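PDB 3I36: vascular protein tyrosine phosphatase 1 from Rattus norvegicus, which probably hydrolyses phosphotyrosine in proteins to tyrosine and free phosphate, through the receptor-type tyrosine phosphatase catalytic domain that this chain represents. Local coordinates for residues A[152-157]-A[241-246]; A[141-146]-A[249-254]; A[72-77]-A[99-104]; A[183-188]-A[202-207]. One frame throughout, in Å; residues are numbered along the deposited sequence. Where two conformers were deposited one is given.

Contact 1: residues A[152-157]-A[241-246]; sequences TKCEEY and LVHCSA
Both rings that meet here leave their backbones by the crowded first torsion, CG lying between the backbone N and the carbonyl carbon: chi1 is 74° in His243 and 54° in Tyr157. So placed, they reach toward each other tip to tip, and Tyr157 OH lies in the imidazole plane, 2.6 Å from His243 NE2, a hydrogen bond in which either partner could be the donor. The other nitrogen turns back on its own chain: His243 ND1 donates to a lone pair of Cys244 O, 3.0 Å away and almost straight. Held at both nitrogens, the imidazole is fixed in rotation, which suits histidine to the spot. Cys154, its SG anti to the backbone N, sets the sulfur 3.5 Å from His243 CE1, an oblique approach to the ring. Further along, Lys153 O receives a CA-H...O contact from Ser245 CA, and the bent lysine chain brings CD 3.9 Å from Ser245 CB. Gln202 gives Tyr157 OH a second partner. The histidine stands just before the probable phosphocysteine nucleophile Cys244, and its bond to Cys244 O would help shape the start of the phosphate-binding P-loop within the HCX5R signature of protein tyrosine phosphatases.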
# COMPACT_ATOMS: atom_id res chain seq x y z
N THR A 152 -5.58 -18.07 -2.57
CA THR A 152 -6.01 -17.02 -1.66
C THR A 152 -4.88 -16.02 -1.46
O THR A 152 -3.79 -16.37 -1.00
CB THR A 152 -6.45 -17.57 -0.29
OG1 THR A 152 -7.57 -18.44 -0.48
CG2 THR A 152 -6.87 -16.42 0.63
N LYS A 153 -5.14 -14.79 -1.84
CA LYS A 153 -4.17 -13.73 -1.68
C LYS A 153 -4.52 -12.88 -0.47
O LYS A 153 -3.68 -12.19 0.08
CB LYS A 153 -4.12 -12.87 -2.94
CG LYS A 153 -3.51 -13.60 -4.14
CD LYS A 153 -2.05 -13.94 -3.86
CE LYS A 153 -1.29 -14.23 -5.13
NZ LYS A 153 0.15 -14.48 -4.86
N CYS A 154 -5.78 -12.94 -0.05
CA CYS A 154 -6.27 -12.04 0.99
C CYS A 154 -7.62 -12.52 1.48
O CYS A 154 -8.45 -12.95 0.68
CB CYS A 154 -6.40 -10.62 0.44
SG CYS A 154 -6.87 -9.39 1.70
N GLU A 155 -7.83 -12.50 2.78
CA GLU A 155 -9.15 -12.83 3.30
C GLU A 155 -10.14 -11.75 2.90
O GLU A 155 -9.76 -10.60 2.74
CB GLU A 155 -9.14 -12.99 4.83
CG GLU A 155 -8.40 -14.23 5.26
CD GLU A 155 -8.97 -15.46 4.60
OE1 GLU A 155 -10.17 -15.74 4.81
OE2 GLU A 155 -8.23 -16.15 3.86
N GLU A 156 -11.40 -12.12 2.73
CA GLU A 156 -12.42 -11.12 2.55
C GLU A 156 -12.71 -10.60 3.95
O GLU A 156 -13.57 -11.13 4.67
CB GLU A 156 -13.67 -11.71 1.92
CG GLU A 156 -14.78 -10.68 1.79
CD GLU A 156 -15.80 -11.08 0.75
OE1 GLU A 156 -16.82 -10.38 0.62
OE2 GLU A 156 -15.57 -12.09 0.05
N TYR A 157 -11.96 -9.58 4.33
CA TYR A 157 -11.91 -9.16 5.73
C TYR A 157 -12.98 -8.15 6.04
O TYR A 157 -13.07 -7.68 7.17
CB TYR A 157 -10.56 -8.55 6.04
CG TYR A 157 -10.20 -7.43 5.11
CD1 TYR A 157 -10.69 -6.14 5.30
CD2 TYR A 157 -9.38 -7.66 4.01
CE1 TYR A 157 -10.36 -5.11 4.42
CE2 TYR A 157 -9.04 -6.65 3.14
CZ TYR A 157 -9.53 -5.38 3.35
OH TYR A 157 -9.18 -4.38 2.47
N LEU A 241 -4.35 2.92 4.55
CA LEU A 241 -3.92 1.54 4.71
C LEU A 241 -3.95 0.95 3.31
O LEU A 241 -4.98 0.93 2.65
CB LEU A 241 -4.86 0.80 5.64
CG LEU A 241 -4.51 -0.64 6.02
CD1 LEU A 241 -5.50 -1.09 7.07
CD2 LEU A 241 -4.58 -1.59 4.83
N VAL A 242 -2.79 0.50 2.86
CA VAL A 242 -2.69 -0.04 1.51
C VAL A 242 -2.23 -1.46 1.63
O VAL A 242 -1.33 -1.75 2.40
CB VAL A 242 -1.69 0.74 0.66
CG1 VAL A 242 -1.69 0.21 -0.79
CG2 VAL A 242 -2.04 2.21 0.68
N HIS A 243 -2.87 -2.36 0.91
CA HIS A 243 -2.44 -3.75 0.94
C HIS A 243 -2.77 -4.42 -0.37
O HIS A 243 -3.67 -3.99 -1.09
CB HIS A 243 -3.10 -4.51 2.09
CG HIS A 243 -4.54 -4.83 1.84
ND1 HIS A 243 -4.93 -5.98 1.20
CD2 HIS A 243 -5.67 -4.14 2.12
CE1 HIS A 243 -6.26 -6.00 1.11
NE2 HIS A 243 -6.72 -4.89 1.65
N CYS A 244 -2.01 -5.46 -0.68
CA CYS A 244 -2.37 -6.36 -1.75
C CYS A 244 -2.31 -7.71 -1.06
O CYS A 244 -2.99 -7.92 -0.06
CB CYS A 244 -1.38 -6.25 -2.91
SG CYS A 244 0.35 -5.97 -2.38
N SER A 245 -1.46 -8.60 -1.56
CA SER A 245 -1.19 -9.90 -0.94
C SER A 245 -0.19 -9.74 0.20
O SER A 245 -0.50 -9.83 1.40
CB SER A 245 -0.55 -10.81 -2.00
OG SER A 245 0.62 -10.22 -2.59
N ALA A 246 1.04 -9.50 -0.20
CA ALA A 246 2.13 -9.36 0.73
C ALA A 246 2.23 -7.91 1.24
O ALA A 246 2.87 -7.63 2.25
CB ALA A 246 3.42 -9.79 0.08

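Contact 2: residues A[141-146]-A[249-254]; sequences VMLTKC and GRTGTF
In the buried centre of the phosphatase domain, the end of strand 139-142 and the loop after it pack, by apolar contact and one hydrogen bond, against the start of helix 249-267, whose first residues, Gly249 and Arg250, also close the phosphate-binding loop. Leu143 carries most of the apolar part. Its CG is anti to the carbonyl carbon (chi1 -60°), and CD1 is thereby laid against the helix, 3.5 Å from Phe254 CB and 3.6 Å from Thr251 CA. Phe254, with CG anti to its backbone N, extends its ring to meet Val141, whose CG1 sits above the ring centre, 3.9 Å from the centroid and only 7° off the normal, a CH-pi contact. A branched valine gives this face a compact methyl, whereas the longer leucine can reach the helix backbone.

The polar part belongs to Arg250. Its chain runs extended from CG to NE, and NH2 donates to Leu143 O over 2.9 Å. NH1 forms a salt bridge with Glu148, and Trp208 adds a cation-pi contact, so several partners steady the guanidinium of this probable substrate-binding residue. An alanine here removes the bond to Leu143 O and the outside partner of Glu148, and would probably leave the loop after strand 139-142 less firmly held to the helix start.

At the helix start, Thr253 OG1 and Thr253 N both bond to Gly249 O. Helix 218-231 adds Phe223 against Val141 and Leu143, strand 240-243 lines Leu143 and Thr251 with Val242, and helix 290-305 packs on Thr253.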
# COMPACT_ATOMS: atom_id res chain seq x y z
N VAL A 141 -6.80 0.91 0.77
CA VAL A 141 -6.60 0.67 -0.64
C VAL A 141 -6.21 -0.77 -0.77
O VAL A 141 -5.18 -1.19 -0.24
CB VAL A 141 -5.50 1.56 -1.21
CG1 VAL A 141 -5.24 1.20 -2.68
CG2 VAL A 141 -5.90 3.01 -1.08
N MET A 142 -7.03 -1.53 -1.47
CA MET A 142 -6.81 -2.95 -1.61
C MET A 142 -6.48 -3.23 -3.06
O MET A 142 -7.26 -2.91 -3.96
CB MET A 142 -8.06 -3.71 -1.22
CG MET A 142 -7.96 -5.18 -1.51
SD MET A 142 -9.30 -6.07 -0.72
CE MET A 142 -8.88 -7.74 -1.24
N LEU A 143 -5.33 -3.84 -3.29
CA LEU A 143 -4.82 -3.93 -4.65
C LEU A 143 -4.72 -5.36 -5.12
O LEU A 143 -3.83 -5.72 -5.89
CB LEU A 143 -3.47 -3.25 -4.76
CG LEU A 143 -3.51 -1.76 -4.38
CD1 LEU A 143 -2.12 -1.28 -4.04
CD2 LEU A 143 -4.10 -0.95 -5.53
N THR A 144 -5.64 -6.18 -4.64
CA THR A 144 -5.64 -7.57 -5.00
C THR A 144 -7.07 -8.06 -4.97
O THR A 144 -7.92 -7.50 -4.28
CB THR A 144 -4.80 -8.41 -4.02
OG1 THR A 144 -4.75 -9.76 -4.47
CG2 THR A 144 -5.41 -8.37 -2.63
N LYS A 145 -7.35 -9.10 -5.75
CA LYS A 145 -8.55 -9.86 -5.50
C LYS A 145 -8.18 -10.75 -4.34
O LYS A 145 -7.00 -11.02 -4.12
CB LYS A 145 -8.90 -10.71 -6.71
CG LYS A 145 -9.20 -9.93 -7.97
CD LYS A 145 -9.79 -10.86 -9.03
CE LYS A 145 -9.99 -10.15 -10.35
NZ LYS A 145 -8.71 -9.63 -10.90
N CYS A 146 -9.19 -11.22 -3.61
CA CYS A 146 -8.97 -12.16 -2.53
C CYS A 146 -8.33 -13.43 -3.03
O CYS A 146 -7.56 -14.07 -2.33
CB CYS A 146 -10.28 -12.50 -1.85
SG CYS A 146 -10.93 -11.12 -0.93
N GLY A 249 4.39 -5.35 -3.25
CA GLY A 249 4.56 -5.10 -4.67
C GLY A 249 3.59 -4.07 -5.19
O GLY A 249 3.94 -2.91 -5.41
N ARG A 250 2.36 -4.49 -5.44
CA ARG A 250 1.33 -3.57 -5.88
C ARG A 250 1.19 -2.42 -4.89
O ARG A 250 1.03 -1.26 -5.28
CB ARG A 250 0.01 -4.31 -5.98
CG ARG A 250 0.06 -5.39 -7.02
CD ARG A 250 -1.25 -6.14 -7.06
NE ARG A 250 -1.09 -7.35 -7.86
CZ ARG A 250 -2.06 -8.23 -8.07
NH1 ARG A 250 -1.84 -9.33 -8.80
NH2 ARG A 250 -3.25 -8.01 -7.55
N THR A 251 1.28 -2.76 -3.62
CA THR A 251 1.15 -1.78 -2.56
C THR A 251 2.22 -0.72 -2.68
O THR A 251 1.93 0.47 -2.65
CB THR A 251 1.23 -2.47 -1.19
OG1 THR A 251 0.01 -3.19 -0.99
CG2 THR A 251 1.42 -1.45 -0.07
N GLY A 252 3.46 -1.16 -2.84
CA GLY A 252 4.57 -0.23 -2.95
C GLY A 252 4.43 0.59 -4.21
O GLY A 252 4.75 1.77 -4.24
N THR A 253 3.97 -0.06 -5.27
CA THR A 253 3.78 0.63 -6.53
C THR A 253 2.74 1.73 -6.37
O THR A 253 2.96 2.87 -6.77
CB THR A 253 3.37 -0.36 -7.64
OG1 THR A 253 4.40 -1.35 -7.76
CG2 THR A 253 3.20 0.34 -8.98
N PHE A 254 1.63 1.40 -5.75
CA PHE A 254 0.59 2.39 -5.55
C PHE A 254 1.11 3.55 -4.69
O PHE A 254 0.90 4.73 -5.01
CB PHE A 254 -0.60 1.76 -4.86
CG PHE A 254 -1.66 2.74 -4.51
CD1 PHE A 254 -2.63 3.09 -5.44
CD2 PHE A 254 -1.67 3.36 -3.28
CE1 PHE A 254 -3.59 4.01 -5.14
CE2 PHE A 254 -2.64 4.29 -2.97
CZ PHE A 254 -3.61 4.61 -3.91

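Contact 3: residues A[72-77]-A[99-104]; sequences GKNRYN and YINANY
Direct hydrogen bonds converge on one amide oxygen. Asn74 OD1 accepts from Tyr99 OH at 2.5 Å, the hydroxyl coming in on a lone pair in the plane of the carbonyl, and from Asn101 ND2 at 2.8 Å, which stands above that plane, with an angle at the hydrogen of 146°. With one donor in the carbonyl plane and the other above it, both can use the same oxygen; the two amide planes are 85° apart. Both Tyr99 and Asn101 hold CG anti to the backbone N, stretching their side chains toward the loop 72-77. Asn74 ND2 donates in turn to Ala65 O, and Asn101 ND2 also bonds Val79 O. An amide suits position 74 because it can accept on one side and donate on the other; an alanine here takes away this shared acceptor and would probably loosen the loop against Tyr99 and Asn101.

Water-mediated links run beside these. One water donates to Lys73 O and accepts from Asn101 N, both at 2.8 Å; a second accepts from Lys73 NZ and also bridges to Tyr99 O, while Asn70 also binds the ammonium.

The apolar contact is the extended methylene chain of Lys73 sliding past Tyr99 in the opposite direction, CD lying at the ring edge, 3.7 Å from Tyr99 CD2.

Asn101 is the centre of an inverse gamma turn where the chain turns a corner, and its OD1 accepts from Arg283. This asparagine network ties the loop leading to Tyr76 to the sheet edge, an arrangement consistent with the phosphotyrosine-recognition loop of classical tyrosine phosphatases.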
# COMPACT_ATOMS: atom_id res chain seq x y z
N GLY A 72 3.03 -16.85 12.61
CA GLY A 72 1.80 -17.27 11.97
C GLY A 72 0.91 -16.09 11.63
O GLY A 72 -0.14 -16.26 11.02
N LYS A 73 1.34 -14.89 12.01
CA LYS A 73 0.58 -13.69 11.69
C LYS A 73 1.13 -13.08 10.41
O LYS A 73 0.65 -12.06 9.93
CB LYS A 73 0.66 -12.69 12.84
CG LYS A 73 0.19 -13.23 14.17
CD LYS A 73 0.44 -12.20 15.26
CE LYS A 73 0.04 -12.71 16.64
NZ LYS A 73 0.41 -11.69 17.66
N ASN A 74 2.15 -13.72 9.86
CA ASN A 74 2.73 -13.28 8.60
C ASN A 74 2.23 -14.14 7.47
O ASN A 74 2.30 -15.36 7.53
CB ASN A 74 4.24 -13.37 8.67
CG ASN A 74 4.80 -12.53 9.76
OD1 ASN A 74 4.36 -11.40 9.96
ND2 ASN A 74 5.78 -13.06 10.48
N ARG A 75 1.71 -13.49 6.44
CA ARG A 75 1.21 -14.21 5.29
C ARG A 75 2.35 -14.92 4.59
O ARG A 75 2.24 -16.09 4.23
CB ARG A 75 0.53 -13.26 4.32
CG ARG A 75 0.01 -13.95 3.07
CD ARG A 75 -0.89 -13.02 2.25
NE ARG A 75 -2.18 -12.79 2.90
CZ ARG A 75 -3.16 -13.69 2.92
NH1 ARG A 75 -3.00 -14.87 2.31
NH2 ARG A 75 -4.30 -13.41 3.53
N TYR A 76 3.44 -14.20 4.38
CA TYR A 76 4.63 -14.78 3.75
C TYR A 76 5.81 -14.66 4.69
O TYR A 76 6.07 -13.60 5.22
CB TYR A 76 4.94 -14.06 2.44
CG TYR A 76 3.76 -14.05 1.51
CD1 TYR A 76 3.37 -15.22 0.86
CD2 TYR A 76 3.03 -12.89 1.29
CE1 TYR A 76 2.29 -15.23 0.02
CE2 TYR A 76 1.94 -12.90 0.44
CZ TYR A 76 1.58 -14.07 -0.19
OH TYR A 76 0.49 -14.09 -1.03
N ASN A 77 6.52 -15.76 4.87
CA ASN A 77 7.61 -15.79 5.84
C ASN A 77 8.76 -14.86 5.47
O ASN A 77 9.58 -14.49 6.32
CB ASN A 77 8.13 -17.22 6.00
CG ASN A 77 9.04 -17.37 7.20
OD1 ASN A 77 8.87 -16.68 8.21
ND2 ASN A 77 10.00 -18.28 7.11
N TYR A 99 1.44 -6.97 17.53
CA TYR A 99 2.04 -7.31 16.26
C TYR A 99 1.05 -7.40 15.13
O TYR A 99 0.02 -8.06 15.24
CB TYR A 99 2.81 -8.63 16.32
CG TYR A 99 3.45 -8.89 15.00
CD1 TYR A 99 4.67 -8.29 14.67
CD2 TYR A 99 2.82 -9.67 14.04
CE1 TYR A 99 5.25 -8.48 13.44
CE2 TYR A 99 3.41 -9.89 12.79
CZ TYR A 99 4.63 -9.28 12.51
OH TYR A 99 5.22 -9.46 11.29
N ILE A 100 1.40 -6.75 14.04
CA ILE A 100 0.71 -6.96 12.79
C ILE A 100 1.73 -6.77 11.69
O ILE A 100 2.66 -5.97 11.81
CB ILE A 100 -0.46 -5.99 12.61
CG1 ILE A 100 -1.21 -6.30 11.30
CG2 ILE A 100 0.05 -4.55 12.66
CD1 ILE A 100 -2.65 -5.76 11.26
N ASN A 101 1.57 -7.54 10.62
CA ASN A 101 2.49 -7.43 9.52
C ASN A 101 2.12 -6.20 8.72
O ASN A 101 1.32 -6.27 7.79
CB ASN A 101 2.45 -8.67 8.64
CG ASN A 101 3.59 -8.68 7.67
OD1 ASN A 101 3.82 -7.69 6.96
ND2 ASN A 101 4.34 -9.78 7.64
N ALA A 102 2.70 -5.08 9.13
CA ALA A 102 2.36 -3.78 8.57
C ALA A 102 3.45 -2.81 8.97
O ALA A 102 4.03 -2.92 10.05
CB ALA A 102 1.01 -3.28 9.10
N ASN A 103 3.73 -1.85 8.09
CA ASN A 103 4.68 -0.80 8.42
C ASN A 103 4.12 0.53 7.98
O ASN A 103 3.42 0.60 6.97
CB ASN A 103 5.99 -1.00 7.66
CG ASN A 103 6.70 -2.26 8.08
OD1 ASN A 103 7.48 -2.27 9.04
ND2 ASN A 103 6.42 -3.32 7.36
N TYR A 104 4.46 1.57 8.73
CA TYR A 104 4.18 2.92 8.29
C TYR A 104 5.08 3.20 7.12
O TYR A 104 6.28 2.95 7.19
CB TYR A 104 4.49 3.90 9.40
CG TYR A 104 3.65 3.69 10.61
CD1 TYR A 104 2.33 4.13 10.66
CD2 TYR A 104 4.18 3.06 11.73
CE1 TYR A 104 1.56 3.92 11.80
CE2 TYR A 104 3.42 2.86 12.86
CZ TYR A 104 2.12 3.30 12.89
OH TYR A 104 1.38 3.08 14.03
O HOH W 1 -0.38 -9.61 10.73
O HOH W 2 -1.19 -9.58 17.07

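Contact 4: residues A[183-188]-A[202-207]; sequences TIRDFV and QFHFTS
Strands 183-188 and 202-205 run antiparallel at 161°, with Ile184-Phe203 as the non-hydrogen-bonded pair between the hydrogen-bonded pairs Thr183-His204 and Arg185-Gln202, each closed by two N-H...O bonds, among them Thr183 N to His204 O at 2.7 Å and Arg185 N to Gln202 O at 2.9 Å.

On the face of Thr183, Arg185, Gln202 and His204, one nitrogen does most of the cross-strand work. Arg185 is extended from CG to NE, lying alongside both Gln202 and His204, and NH1 donates to His204 ND1 at 2.9 Å and to Gln202 OE1 at 2.8 Å. Both acceptors lie in the guanidinium plane; the first bond also lies in the imidazole plane, whereas in the second NH1 stands above the plane of the amide carbonyl. Arginine suits this place because NE still reaches Glu176 in a salt bridge. His204 accepts at ND1 and donates at NE2 to Thr144 O, an arrangement consistent with a neutral imidazole. Phe187 brings a ring edge to Gln202, its CE2 being 3.7 Å from Gln202 CB. Where strand 182-191 begins and strand 196-205 has just ended, a water joins Thr183 OG1, at 2.8 Å, to Thr206 OG1, at 2.6 Å.

The other face is apolar: Ile184 CG1 lies 4.1 Å from Phe203 CD1, side by side, beneath helix 218-231. The arrangement is that of a beta hairpin, here part of the large mixed sheet at the heart of the tyrosine phosphatase fold.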
# COMPACT_ATOMS: atom_id res chain seq x y z
N THR A 183 -13.90 -1.61 -7.14
CA THR A 183 -15.08 -1.52 -6.33
C THR A 183 -14.77 -0.63 -5.16
O THR A 183 -13.69 -0.70 -4.59
CB THR A 183 -15.48 -2.91 -5.83
OG1 THR A 183 -15.87 -3.70 -6.95
CG2 THR A 183 -16.62 -2.82 -4.80
N ILE A 184 -15.70 0.24 -4.83
CA ILE A 184 -15.52 1.12 -3.72
C ILE A 184 -16.58 0.79 -2.70
O ILE A 184 -17.77 0.70 -3.03
CB ILE A 184 -15.60 2.60 -4.15
CG1 ILE A 184 -14.46 2.90 -5.13
CG2 ILE A 184 -15.52 3.51 -2.94
CD1 ILE A 184 -14.54 4.25 -5.78
N ARG A 185 -16.14 0.56 -1.47
CA ARG A 185 -17.06 0.17 -0.42
C ARG A 185 -16.93 1.16 0.71
O ARG A 185 -15.83 1.54 1.11
CB ARG A 185 -16.73 -1.24 0.06
CG ARG A 185 -16.67 -2.25 -1.08
CD ARG A 185 -16.61 -3.68 -0.55
NE ARG A 185 -16.58 -4.62 -1.66
CZ ARG A 185 -15.46 -5.03 -2.24
NH1 ARG A 185 -14.28 -4.62 -1.80
NH2 ARG A 185 -15.52 -5.88 -3.26
N ASP A 186 -18.08 1.59 1.22
CA ASP A 186 -18.09 2.41 2.40
C ASP A 186 -18.56 1.58 3.56
O ASP A 186 -19.48 0.76 3.43
CB ASP A 186 -18.98 3.62 2.21
CG ASP A 186 -18.28 4.72 1.46
OD1 ASP A 186 -17.07 4.89 1.67
OD2 ASP A 186 -18.94 5.41 0.65
N PHE A 187 -17.93 1.81 4.71
CA PHE A 187 -18.30 1.15 5.94
C PHE A 187 -18.40 2.18 7.04
O PHE A 187 -17.93 3.31 6.93
CB PHE A 187 -17.23 0.15 6.35
CG PHE A 187 -16.88 -0.83 5.28
CD1 PHE A 187 -17.52 -2.06 5.23
CD2 PHE A 187 -15.93 -0.53 4.32
CE1 PHE A 187 -17.21 -2.97 4.24
CE2 PHE A 187 -15.60 -1.44 3.33
CZ PHE A 187 -16.25 -2.66 3.28
N VAL A 188 -19.05 1.77 8.10
CA VAL A 188 -18.94 2.46 9.36
C VAL A 188 -18.12 1.54 10.22
O VAL A 188 -18.39 0.35 10.30
CB VAL A 188 -20.31 2.68 10.00
CG1 VAL A 188 -20.14 3.24 11.39
CG2 VAL A 188 -21.15 3.61 9.15
N GLN A 202 -13.15 1.79 1.39
CA GLN A 202 -12.21 0.83 0.90
C GLN A 202 -12.22 0.93 -0.60
O GLN A 202 -13.26 0.77 -1.24
CB GLN A 202 -12.64 -0.58 1.29
CG GLN A 202 -11.70 -1.65 0.78
CD GLN A 202 -12.41 -2.99 0.74
OE1 GLN A 202 -13.60 -3.05 0.43
NE2 GLN A 202 -11.69 -4.06 1.04
N PHE A 203 -11.05 1.21 -1.15
CA PHE A 203 -10.88 1.30 -2.59
C PHE A 203 -10.31 -0.01 -3.03
O PHE A 203 -9.14 -0.30 -2.80
CB PHE A 203 -9.95 2.45 -2.93
CG PHE A 203 -10.45 3.78 -2.44
CD1 PHE A 203 -11.18 4.61 -3.28
CD2 PHE A 203 -10.25 4.17 -1.14
CE1 PHE A 203 -11.65 5.83 -2.83
CE2 PHE A 203 -10.72 5.38 -0.68
CZ PHE A 203 -11.42 6.21 -1.53
N HIS A 204 -11.15 -0.82 -3.64
CA HIS A 204 -10.75 -2.14 -4.04
C HIS A 204 -10.44 -2.16 -5.53
O HIS A 204 -11.34 -2.20 -6.36
CB HIS A 204 -11.84 -3.16 -3.72
CG HIS A 204 -11.37 -4.57 -3.85
ND1 HIS A 204 -12.13 -5.65 -3.45
CD2 HIS A 204 -10.20 -5.08 -4.30
CE1 HIS A 204 -11.46 -6.77 -3.67
NE2 HIS A 204 -10.28 -6.44 -4.18
N PHE A 205 -9.15 -2.09 -5.84
CA PHE A 205 -8.69 -2.20 -7.21
C PHE A 205 -8.71 -3.67 -7.55
O PHE A 205 -7.90 -4.45 -7.05
CB PHE A 205 -7.26 -1.69 -7.31
CG PHE A 205 -6.82 -1.44 -8.72
CD1 PHE A 205 -5.99 -2.34 -9.37
CD2 PHE A 205 -7.23 -0.29 -9.39
CE1 PHE A 205 -5.57 -2.11 -10.66
CE2 PHE A 205 -6.81 -0.05 -10.68
CZ PHE A 205 -5.98 -0.96 -11.32
N THR A 206 -9.65 -4.06 -8.40
CA THR A 206 -9.85 -5.48 -8.65
C THR A 206 -9.23 -5.91 -9.97
O THR A 206 -9.26 -7.09 -10.31
CB THR A 206 -11.34 -5.79 -8.74
OG1 THR A 206 -11.94 -4.92 -9.72
CG2 THR A 206 -12.01 -5.56 -7.40
N SER A 207 -8.68 -4.95 -10.70
CA SER A 207 -8.31 -5.20 -12.08
C SER A 207 -6.81 -5.24 -12.34
O SER A 207 -6.37 -5.18 -13.47
CB SER A 207 -8.97 -4.18 -13.00
OG SER A 207 -8.62 -2.86 -12.63
O HOH W 3 -14.44 -4.16 -9.28

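In the fold
All four contacts reach the same mixed sheet. Contacts 1 and 2, with centres 8 Å apart, hold the two ends of the phosphate-binding loop: strand 240-243 lies beside 139-142, and the helix of contact 2 begins with the last residues of the loop, the Thr251 side chain lying about 3 Å from that of the probable nucleophile Cys244. Contact 4 continues the sheet across strand 139-142; Thr144 O lies 2.6 Å from His204 NE2, and Gln202 NE2 lies 2.9 Å from Tyr157 OH in contact 1. Contact 3 sits on the other flank, 22 Å from contact 4 between centres, yet touches contact 1 through Arg75 and Tyr76, the latter against Ala246 of the probable substrate site.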